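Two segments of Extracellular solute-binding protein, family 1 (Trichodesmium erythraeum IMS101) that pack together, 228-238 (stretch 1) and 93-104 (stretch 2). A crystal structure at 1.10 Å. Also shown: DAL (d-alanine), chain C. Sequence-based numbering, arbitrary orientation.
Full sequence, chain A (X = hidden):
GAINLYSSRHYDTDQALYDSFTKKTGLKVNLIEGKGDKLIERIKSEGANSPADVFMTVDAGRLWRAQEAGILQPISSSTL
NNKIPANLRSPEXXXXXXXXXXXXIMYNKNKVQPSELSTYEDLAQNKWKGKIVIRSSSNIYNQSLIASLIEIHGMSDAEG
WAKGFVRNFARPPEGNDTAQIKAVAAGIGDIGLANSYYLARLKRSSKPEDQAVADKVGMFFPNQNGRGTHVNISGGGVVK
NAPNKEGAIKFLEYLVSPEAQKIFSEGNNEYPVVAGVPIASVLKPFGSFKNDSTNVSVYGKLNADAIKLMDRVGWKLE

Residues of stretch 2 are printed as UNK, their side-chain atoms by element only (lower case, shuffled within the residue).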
ATOM      1  N   GLY A 228      -3.142   0.347 -16.576  1.00 10.10           N
ATOM      2  CA  GLY A 228      -3.784  -0.099 -15.376  1.00 10.51           C
ATOM      3  C   GLY A 228      -3.468   0.751 -14.163  1.00  9.24           C
ATOM      4  O   GLY A 228      -2.615   1.636 -14.190  1.00 10.25           O
ATOM      5  N   THR A 229      -4.168   0.474 -13.065  1.00  9.13           N
ATOM      6  CA  THR A 229      -4.083   1.232 -11.849  1.00  8.83           C
ATOM      7  C   THR A 229      -2.824   0.863 -11.049  1.00  8.91           C
ATOM      8  O   THR A 229      -2.406  -0.299 -11.032  1.00  9.79           O
ATOM      9  CB  THR A 229      -5.363   0.988 -11.020  1.00  9.47           C
ATOM     10  OG1 THR A 229      -6.488   1.442 -11.764  1.00 10.99           O
ATOM     11  CG2 THR A 229      -5.355   1.625  -9.661  1.00 10.27           C
ATOM     12  N   HIS A 230      -2.267   1.860 -10.352  1.00  9.24           N
ATOM     13  CA  HIS A 230      -1.134   1.664  -9.427  1.00  8.93           C
ATOM     14  C   HIS A 230      -1.620   0.923  -8.180  1.00  8.69           C
ATOM     15  O   HIS A 230      -2.477   1.444  -7.433  1.00  9.81           O
ATOM     16  CB  HIS A 230      -0.571   3.023  -9.063  1.00  9.87           C
ATOM     17  CG  HIS A 230       0.509   2.993  -8.035  1.00  9.63           C
ATOM     18  ND1 HIS A 230       1.839   2.862  -8.339  1.00 10.18           N
ATOM     19  CD2 HIS A 230       0.454   3.121  -6.682  1.00 10.47           C
ATOM     20  CE1 HIS A 230       2.539   2.931  -7.212  1.00 10.29           C
ATOM     21  NE2 HIS A 230       1.732   3.096  -6.187  1.00 10.17           N
ATOM     22  N   VAL A 231      -1.078  -0.276  -7.988  1.00  8.81           N
ATOM     23  CA  VAL A 231      -1.339  -1.078  -6.817  1.00  9.20           C
ATOM     24  C   VAL A 231      -0.082  -1.215  -5.991  1.00  9.06           C
ATOM     25  O   VAL A 231       1.050  -1.176  -6.484  1.00  9.90           O
ATOM     26  CB  VAL A 231      -1.983  -2.439  -7.163  1.00 10.23           C
ATOM     27  CG1 VAL A 231      -3.352  -2.209  -7.797  1.00 10.93           C
ATOM     28  CG2 VAL A 231      -1.112  -3.308  -8.043  1.00 10.47           C
ATOM     29  N   ASN A 232      -0.290  -1.432  -4.708  1.00  9.11           N
ATOM     30  CA  ASN A 232       0.831  -1.598  -3.772  1.00  9.55           C
ATOM     31  C   ASN A 232       0.406  -2.622  -2.733  1.00  8.96           C
ATOM     32  O   ASN A 232      -0.721  -3.143  -2.808  1.00  9.46           O
ATOM     33  CB  ASN A 232       1.225  -0.216  -3.217  1.00  9.52           C
ATOM     34  CG  ASN A 232       2.674  -0.090  -2.757  1.00 10.36           C
ATOM     35  OD1 ASN A 232       3.320  -1.080  -2.368  1.00 10.55           O
ATOM     36  ND2 ASN A 232       3.198   1.147  -2.764  1.00 11.36           N
ATOM     37  N   ILE A 233       1.305  -2.949  -1.793  1.00  8.97           N
ATOM     38  CA  ILE A 233       1.102  -4.127  -0.949  1.00  8.86           C
ATOM     39  C   ILE A 233       1.296  -3.840   0.526  1.00  9.08           C
ATOM     40  O   ILE A 233       2.069  -2.962   0.935  1.00 10.40           O
ATOM     41  CB  ILE A 233       2.061  -5.272  -1.368  1.00  8.82           C
ATOM     42  CG1 ILE A 233       3.530  -4.830  -1.390  1.00  9.62           C
ATOM     43  CG2 ILE A 233       1.637  -5.836  -2.706  1.00  9.37           C
ATOM     44  CD1 ILE A 233       4.516  -5.984  -1.437  1.00  9.80           C
ATOM     45  N   SER A 234       0.608  -4.672   1.327  1.00  9.28           N
ATOM     46  CA  SER A 234       1.011  -5.024   2.679  1.00 10.35           C
ATOM     47  C   SER A 234       1.789  -6.326   2.555  1.00  9.67           C
ATOM     48  O   SER A 234       1.326  -7.236   1.877  1.00 10.93           O
ATOM     49  CB  SER A 234      -0.217  -5.279   3.576  1.00 11.49           C
ATOM     50  OG  SER A 234      -1.022  -4.141   3.751  1.00 12.82           O
ATOM     51  N   GLY A 235       2.962  -6.429   3.161  1.00 10.63           N
ATOM     52  CA  GLY A 235       3.758  -7.622   2.913  1.00 12.31           C
ATOM     53  C   GLY A 235       4.820  -7.868   3.937  1.00 10.63           C
ATOM     54  O   GLY A 235       4.885  -7.230   4.972  1.00 12.63           O
ATOM     55  N   GLY A 236       5.638  -8.866   3.645  1.00 10.87           N
ATOM     56  CA  GLY A 236       6.679  -9.249   4.594  1.00 12.15           C
ATOM     57  C   GLY A 236       7.642 -10.253   4.062  1.00 10.87           C
ATOM     58  O   GLY A 236       7.544 -10.723   2.929  1.00 10.65           O
ATOM     59  N   GLY A 237       8.594 -10.593   4.927  1.00 11.06           N
ATOM     60  CA  GLY A 237       9.630 -11.547   4.571  1.00 11.12           C
ATOM     61  C   GLY A 237      10.218 -12.205   5.808  1.00 11.67           C
ATOM     62  O   GLY A 237       9.894 -11.839   6.946  1.00 12.53           O
ATOM     63  N   VAL A 238      11.051 -13.213   5.548  1.00 11.68           N
ATOM     64  CA  VAL A 238      11.798 -13.917   6.613  1.00 11.78           C
ATOM     65  C   VAL A 238      13.051 -13.117   6.921  1.00 12.17           C
ATOM     66  O   VAL A 238      13.814 -12.717   6.022  1.00 12.79           O
ATOM     67  CB  VAL A 238      12.098 -15.351   6.192  1.00 12.42           C
ATOM     68  CG1 VAL A 238      12.906 -16.073   7.257  1.00 13.12           C
ATOM     69  CG2 VAL A 238      10.794 -16.099   5.939  1.00 13.14           C
ATOM     70  N   UNK A  93      13.108 -12.538  -4.154  1.00 10.92           N
ATOM     71  CA  UNK A  93      12.489 -13.439  -3.178  1.00 11.09           C
ATOM     72  C   UNK A  93      12.748 -13.038  -1.740  1.00  9.93           C
ATOM     73  O   UNK A  93      12.668 -13.854  -0.823  1.00 11.37           O
ATOM     74  c   UNK A  93      11.031 -15.824  -6.794  1.00 14.84           C
ATOM     75  n   UNK A  93      11.668 -14.921  -7.779  1.00 15.15           N
ATOM     76  c   UNK A  93      12.825 -14.908  -3.426  1.00 12.23           C
ATOM     77  c   UNK A  93      11.192 -15.310  -5.357  1.00 13.59           C
ATOM     78  c   UNK A  93      12.645 -15.362  -4.867  1.00 13.58           C
ATOM     79  N   UNK A  94      12.985 -11.751  -1.528  1.00 10.26           N
ATOM     80  CA  UNK A  94      13.260 -11.214  -0.199  1.00 10.77           C
ATOM     81  C   UNK A  94      12.011 -10.841   0.596  1.00 10.24           C
ATOM     82  O   UNK A  94      12.050 -10.792   1.826  1.00 10.78           O
ATOM     83  c   UNK A  94      16.385 -11.130   0.357  1.00 16.25           C
ATOM     84  c   UNK A  94      15.626 -10.396  -0.748  1.00 14.13           C
ATOM     85  c   UNK A  94      16.364  -9.147  -1.169  1.00 17.30           C
ATOM     86  c   UNK A  94      14.214 -10.028  -0.293  1.00 11.64           C
ATOM     87  N   UNK A  95      10.911 -10.563  -0.106  1.00  9.66           N
ATOM     88  CA  UNK A  95       9.673 -10.171   0.526  1.00  9.60           C
ATOM     89  C   UNK A  95       8.548 -10.425  -0.466  1.00  9.08           C
ATOM     90  O   UNK A  95       8.772 -10.595  -1.664  1.00  9.48           O
ATOM     91  c   UNK A  95       8.900  -5.795  -3.434  1.00 11.01           C
ATOM     92  c   UNK A  95      11.486  -7.197   0.031  1.00 11.12           C
ATOM     93  c   UNK A  95       9.698  -8.700   1.021  1.00  9.69           C
ATOM     94  c   UNK A  95      10.479  -6.308  -1.749  1.00 10.15           C
ATOM     95  c   UNK A  95       9.542  -7.136  -1.099  1.00  9.74           C
ATOM     96  c   UNK A  95       7.959  -6.612  -2.813  1.00 10.79           C
ATOM     97  c   UNK A  95      10.174  -5.630  -2.915  1.00 11.33           C
ATOM     98  c   UNK A  95      10.214  -7.715   0.031  1.00 10.20           C
ATOM     99  n   UNK A  95      11.651  -6.338  -1.033  1.00 11.36           N
ATOM    100  c   UNK A  95       8.244  -7.276  -1.654  1.00  9.91           C
ATOM    101  N   UNK A  96       7.343 -10.400   0.081  1.00  8.96           N
ATOM    102  CA  UNK A  96       6.145 -10.887  -0.617  1.00  9.14           C
ATOM    103  C   UNK A  96       4.950 -10.071  -0.176  1.00  9.08           C
ATOM    104  O   UNK A  96       4.788  -9.795   1.009  1.00 10.04           O
ATOM    105  c   UNK A  96       9.222 -14.174   0.087  1.00 11.50           C
ATOM    106  c   UNK A  96       7.171 -13.938  -1.758  1.00 10.16           C
ATOM    107  c   UNK A  96       8.112 -13.403   0.378  1.00 10.77           C
ATOM    108  c   UNK A  96       7.057 -13.279  -0.539  1.00  9.86           C
ATOM    109  c   UNK A  96       8.303 -14.697  -2.046  1.00 10.80           C
ATOM    110  c   UNK A  96       9.309 -14.803  -1.126  1.00 11.59           C
ATOM    111  c   UNK A  96       5.894 -12.369  -0.233  1.00  9.95           C
ATOM    112  N   UNK A  97       4.060  -9.759  -1.123  1.00  8.99           N
ATOM    113  CA  UNK A  97       2.785  -9.160  -0.770  1.00  9.51           C
ATOM    114  C   UNK A  97       1.742 -10.171  -0.328  1.00  8.72           C
ATOM    115  O   UNK A  97       1.617 -11.216  -0.930  1.00  9.99           O
ATOM    116  N   UNK A  98       0.980  -9.772   0.698  1.00  9.12           N
ATOM    117  CA  UNK A  98      -0.101 -10.595   1.230  1.00  9.62           C
ATOM    118  C   UNK A  98      -1.470  -9.938   1.166  1.00  9.68           C
ATOM    119  O   UNK A  98      -2.473 -10.646   1.185  1.00 10.87           O
ATOM    120  c   UNK A  98       3.740 -13.540   2.635  1.00 11.61           C
ATOM    121  c   UNK A  98       0.208 -11.079   2.639  1.00 10.75           C
ATOM    122  c   UNK A  98       1.440 -11.958   2.678  1.00  9.82           C
ATOM    123  c   UNK A  98       3.812 -12.238   3.036  1.00 11.96           C
ATOM    124  c   UNK A  98       2.526 -14.060   2.245  1.00 10.59           C
ATOM    125  c   UNK A  98       1.388 -13.274   2.263  1.00  9.95           C
ATOM    126  c   UNK A  98       2.662 -11.464   3.080  1.00 11.37           C
ATOM    127  N   UNK A  99      -1.539  -8.603   1.056  1.00  9.42           N
ATOM    128  CA  UNK A  99      -2.780  -7.915   0.662  1.00  9.55           C
ATOM    129  C   UNK A  99      -2.379  -6.751  -0.234  1.00  9.43           C
ATOM    130  O   UNK A  99      -1.214  -6.350  -0.254  1.00  9.80           O
ATOM    131  c   UNK A  99      -3.678  -7.508   1.837  1.00 11.05           C
ATOM    132  o   UNK A  99      -3.094  -6.510   2.624  1.00 11.83           O
ATOM    133  N   UNK A 100      -3.361  -6.222  -0.949  1.00  9.71           N
ATOM    134  CA  UNK A 100      -3.148  -5.232  -1.983  1.00 10.42           C
ATOM    135  C   UNK A 100      -4.046  -4.025  -1.763  1.00  9.84           C
ATOM    136  O   UNK A 100      -5.219  -4.148  -1.412  1.00 10.47           O
ATOM    137  c   UNK A 100      -5.198  -6.666  -5.877  1.00 14.60           C
ATOM    138  c   UNK A 100      -3.807  -6.048  -5.750  1.00 14.57           C
ATOM    139  n   UNK A 100      -5.344  -7.338  -7.194  1.00 14.27           N
ATOM    140  c   UNK A 100      -3.525  -5.080  -4.610  1.00 14.84           C
ATOM    141  c   UNK A 100      -3.498  -5.897  -3.369  1.00 14.43           C
ATOM    142  N   UNK A 101      -3.477  -2.849  -2.032  1.00  9.67           N
ATOM    143  CA  UNK A 101      -4.191  -1.569  -2.006  1.00  9.46           C
ATOM    144  C   UNK A 101      -3.989  -0.888  -3.351  1.00  9.51           C
ATOM    145  O   UNK A 101      -3.049  -1.151  -4.064  1.00 10.72           O
ATOM    146  n   UNK A 101      -1.741  -1.439   1.402  1.00 10.33           N
ATOM    147  c   UNK A 101      -1.365  -1.299   0.008  1.00 10.26           C
ATOM    148  n   UNK A 101      -2.047  -0.707   3.553  1.00 11.40           N
ATOM    149  c   UNK A 101      -2.236  -0.340  -0.798  1.00 10.34           C
ATOM    150  n   UNK A 101      -0.978   0.659   2.077  1.00 11.19           N
ATOM    151  c   UNK A 101      -3.739  -0.688  -0.835  1.00 10.35           C
ATOM    152  c   UNK A 101      -1.577  -0.497   2.344  1.00 10.50           C
ATOM    153  N   UNK A 102      -4.883   0.030  -3.688  1.00  9.69           N
ATOM    154  CA  UNK A 102      -4.758   0.839  -4.921  1.00  9.96           C
ATOM    155  C   UNK A 102      -4.724   2.306  -4.553  1.00  9.64           C
ATOM    156  O   UNK A 102      -5.461   2.747  -3.674  1.00 10.47           O
ATOM    157  c   UNK A 102      -5.935   0.579  -5.858  1.00 11.23           C
ATOM    158  N   UNK A 103      -3.856   3.078  -5.223  1.00  9.58           N
ATOM    159  CA  UNK A 103      -3.827   4.519  -5.008  1.00 10.03           C
ATOM    160  C   UNK A 103      -4.666   5.145  -6.120  1.00  9.92           C
ATOM    161  O   UNK A 103      -4.311   5.083  -7.295  1.00 11.02           O
ATOM    162  n   UNK A 103      -1.602   9.250  -0.938  1.00 11.65           N
ATOM    163  n   UNK A 103      -1.037   7.960  -2.771  1.00 10.97           N
ATOM    164  n   UNK A 103      -2.364   7.099  -1.063  1.00 10.55           N
ATOM    165  c   UNK A 103      -1.671   8.092  -1.597  1.00 10.57           C
ATOM    166  c   UNK A 103      -2.399   5.070  -4.912  1.00 10.41           C
ATOM    167  c   UNK A 103      -2.338   6.478  -4.309  1.00 10.83           C
ATOM    168  c   UNK A 103      -1.037   6.732  -3.559  1.00 10.61           C
ATOM    169  N   UNK A 104      -5.820   5.677  -5.717  1.00  9.62           N
ATOM    170  CA  UNK A 104      -6.912   6.002  -6.617  1.00 10.40           C
ATOM    171  C   UNK A 104      -7.252   7.473  -6.566  1.00  9.66           C
ATOM    172  O   UNK A 104      -6.829   8.200  -5.666  1.00 10.42           O
ATOM    173  c   UNK A 104      -8.146   5.143  -6.302  1.00 11.85           C
ATOM    174  c   UNK A 104      -8.686   5.452  -4.906  1.00 13.58           C
ATOM    175  c   UNK A 104      -7.791   3.666  -6.463  1.00 13.25           C
TER
HETATM  176  N   DAL C 401      -1.558   3.180   7.356  0.80 20.99           N
HETATM  177  CA  DAL C 401      -1.929   1.872   7.992  0.80 22.85           C
HETATM  178  CB  DAL C 401      -0.882   1.462   9.016  0.80 27.91           C
HETATM  179  C   DAL C 401      -2.181   0.784   7.000  0.80 18.87           C
HETATM  180  O   DAL C 401      -2.196   1.127   5.800  0.80 16.87           O
HETATM  181  OXT DAL C 401      -2.360  -0.386   7.433  0.80 21.78           O
HETATM  182  O   HOH W   1      11.901 -13.425   2.875  1.00 12.56           O

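Position 93 carries four carbons in a row ending in nitrogen and touches nothing on stretch 1. This is Lys-93, partly exposed, where a long charged chain is easily accommodated.

At position 94 four carbons fork at the second, pointing away from stretch 1 and out of its reach. The residue is Leu-94, and only its backbone matters here: a water donates to Leu-94 O (2.8 Å) and accepts from Val-238 N (2.8 Å), extending the pairing where direct bonds have ended.

Position 95 has one carbon, then fused five- and six-membered rings holding eight carbons and one nitrogen; the rings meet the tip of Ile-233. This is Trp-95, whose CZ3 lies 3.8 Å from Ile-233 CD1, offering that aliphatic tip an apolar surface.

The side chain at 96 is one carbon and a six-carbon ring, with Gly-236 O at the ring edge, near its plane. It is Phe-96, on the same face as Asn-232 and Ser-234; the glycine leaves its ring room. Phe-96 N donates to Gly-236 O and Gly-236 N to Phe-96 O, both 2.9 Å. Phe-96 O also lies 3.1 Å from Gly-235 CA; a CB on Gly-235 would strike it.

Position 97 has no side-chain atoms and is Gly-97. Ile-233 CD1 comes to 3.7 Å from Gly-97 CA, and an ideal CB here would collide with Ile-233 CG2, so glycine leaves room for the isoleucine.

Position 98, again one carbon and a six-carbon ring, sets the ring edge toward Gly-236 N. This is Phe-98, its CE2 3.9 Å from Gly-236 N, beside the run Gly-235 to Gly-237, where no side chain intervenes. The chain turns a corner, yet Phe-98 N donates to Ser-234 O (2.8 Å).

At 99 one carbon and one oxygen sit beside the side chain of Ser-234, where little bulk fits: Ser-99, its OG 3.3 Å from Ser-234 CB. Ser-99 N donates to Ser-234 O (3.3 Å), and Ser-99 O accepts from Ser-234 N (2.9 Å).

Position 100 has four carbons in a row ending in nitrogen, the carbons packing on Val-231. It is Lys-100 (Lys-100 CG to Val-231 CB 4.0 Å), with NZ hydrogen-bonded elsewhere in the structure.

Three carbons, a nitrogen, then a carbon bearing two nitrogens fold back along Ile-233 at position 101: Arg-101. Its backbone exchanges hydrogen bonds with Asn-232; Arg-101 CD is 3.6 Å from Ile-233 N. Arg-101 NH1 donates to d-alanine O (2.9 Å), a ligand of this solute-binding protein.

A lone carbon at 102 lies near Thr-229: compact Ala-102 (Ala-102 CB to Thr-229 CG2 4.0 Å).

Position 103 has three carbons, a nitrogen, then a carbon carrying two nitrogens, its first carbon near the His-230 ring: Arg-103. Arg-103 N donates to His-230 O (3.1 Å), and Arg-103 CB rests 3.9 Å from His-230 CD2. The end leads away; NE, NH1 and NH2 are hydrogen-bonded elsewhere.

Three carbons branching at the first, buried but barely covering stretch 1, make 104 Val-104, compact and apolar.

The contact is thus an antiparallel backbone ladder, interrupted by a bulge where Ser-234 O accepts from two successive amides. Glycines let the strands approach closely, and the side chain of Arg-101 reaches from the paired strands to d-alanine.

Stretch 2 (93-104) KLWFGFSKRARV
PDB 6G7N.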